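Local coordinates for protein putative isomerase YbhH (Escherichia coli, PDB 6OTV) that probably acts as an isomerase of the PrpF family, although its substrate and reaction are not established, at residues 37-42 with 58-63. Sequence-based numbering, arbitrary orientation.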
# COMPACT_ATOMS: atom_id res chain seq x y z
N ALA A 37 -13.11 -5.42 31.60
CA ALA A 37 -12.53 -6.05 32.78
C ALA A 37 -11.02 -5.82 32.85
O ALA A 37 -10.46 -5.77 33.95
CB ALA A 37 -12.84 -7.54 32.79
N ILE A 38 -10.35 -5.70 31.70
CA ILE A 38 -8.92 -5.43 31.72
C ILE A 38 -8.64 -4.04 32.27
O ILE A 38 -7.74 -3.85 33.09
CB ILE A 38 -8.31 -5.62 30.31
CG1 ILE A 38 -8.39 -7.08 29.88
CG2 ILE A 38 -6.87 -5.15 30.29
CD1 ILE A 38 -7.83 -7.33 28.49
N MET A 39 -9.43 -3.05 31.83
CA MET A 39 -9.19 -1.66 32.21
C MET A 39 -9.80 -1.29 33.55
O MET A 39 -9.35 -0.31 34.16
CB MET A 39 -9.75 -0.73 31.14
CG MET A 39 -9.07 -0.88 29.82
SD MET A 39 -7.30 -0.63 30.04
CE MET A 39 -6.75 -1.84 28.90
N GLY A 40 -10.80 -2.02 34.02
CA GLY A 40 -11.53 -1.59 35.19
C GLY A 40 -12.59 -0.57 34.87
O GLY A 40 -12.84 0.33 35.68
N SER A 41 -13.22 -0.68 33.70
CA SER A 41 -14.27 0.24 33.31
C SER A 41 -15.41 0.25 34.32
O SER A 41 -15.80 -0.80 34.85
CB SER A 41 -14.81 -0.14 31.92
OG SER A 41 -15.88 0.70 31.53
N GLY A 42 -15.95 1.44 34.59
CA GLY A 42 -17.07 1.61 35.49
C GLY A 42 -16.73 2.29 36.80
O GLY A 42 -17.65 2.55 37.59
N SER A 58 -6.87 4.69 29.25
CA SER A 58 -7.91 3.66 29.25
C SER A 58 -8.19 3.23 27.81
O SER A 58 -9.33 3.20 27.36
CB SER A 58 -9.17 4.17 29.94
OG SER A 58 -10.14 3.14 30.05
N LYS A 59 -7.13 2.88 27.09
CA LYS A 59 -7.22 2.53 25.68
C LYS A 59 -6.72 1.10 25.46
O LYS A 59 -6.01 0.54 26.29
CB LYS A 59 -6.41 3.51 24.82
CG LYS A 59 -6.83 4.97 24.96
CD LYS A 59 -6.00 5.86 24.03
CE LYS A 59 -6.37 7.33 24.17
NZ LYS A 59 -7.74 7.60 23.68
N VAL A 60 -7.12 0.52 24.33
CA VAL A 60 -6.73 -0.83 23.96
C VAL A 60 -6.32 -0.84 22.49
O VAL A 60 -6.96 -0.19 21.65
CB VAL A 60 -7.87 -1.85 24.20
CG1 VAL A 60 -7.45 -3.24 23.77
CG2 VAL A 60 -8.29 -1.86 25.67
N ALA A 61 -5.25 -1.57 22.18
CA ALA A 61 -4.84 -1.84 20.81
C ALA A 61 -4.82 -3.35 20.61
O ALA A 61 -4.12 -4.07 21.34
CB ALA A 61 -3.46 -1.25 20.52
N ILE A 62 -5.59 -3.83 19.64
CA ILE A 62 -5.67 -5.26 19.33
C ILE A 62 -4.90 -5.49 18.04
O ILE A 62 -5.30 -5.00 16.97
CB ILE A 62 -7.13 -5.73 19.23
CG1 ILE A 62 -7.87 -5.43 20.53
CG2 ILE A 62 -7.18 -7.22 18.89
CD1 ILE A 62 -9.38 -5.64 20.45
N ILE A 63 -3.81 -6.25 18.12
CA ILE A 63 -2.85 -6.39 17.04
C ILE A 63 -2.88 -7.82 16.51
O ILE A 63 -3.01 -8.77 17.29
CB ILE A 63 -1.42 -6.02 17.50
CG1 ILE A 63 -1.43 -4.74 18.34
CG2 ILE A 63 -0.49 -5.89 16.31
CD1 ILE A 63 -1.99 -3.53 17.63
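The flat group here is the peptide between K59 and V60, and M39 approaches one face of it obliquely at its oxygen end: M39 CE lies 3.6 Å from K59 O, well out of the peptide plane. The sulfur stays on that same face but farther off, with M39 SD 4.1 Å from K59 O. Backbone hydrogen bonding between K59 and A17 ties the strand to parallel strand 14-20. Helix 28-39 lies in the connection between these two neighbouring strands in a protein of the diaminopimelate epimerase-like fold, and M39 is its last residue.

Methionine suits this place because its long unbranched chain can bend. CG lies anti to the carbonyl carbon (chi1 -64°), and further bends at chi2 and chi3 carry the methyl over the start of strand 59-65. The same methyl meets V60, with M39 CE 3.6 Å from V60 CG2; the two side chains cross obliquely, and compact, beta-branched valine fits both the extended strand and this buried apolar surface. On the strand's other side, K59 turns away from the helix and hydrogen-bonds through NZ to Q79, near a bound phosphate.

No hydrogen bond links the two segments; the methionine meets V60 by apolar contact and K59 O and S58 OG by van der Waals contact alone, with A17 and V80 also packing on M39. G40, the first residue past the helix, has positive phi (82°), where a side chain would press on the carbonyl oxygen of M39; glycine avoids that collision. Serine at position 58 is small enough to sit beside the methionine while its buried hydroxyl is satisfied elsewhere, by hydrogen bonds with V80 O and E46 OE2. That hydroxyl borders the root of the methionine chain, S58 OG lying 4.0 Å from M39 CB.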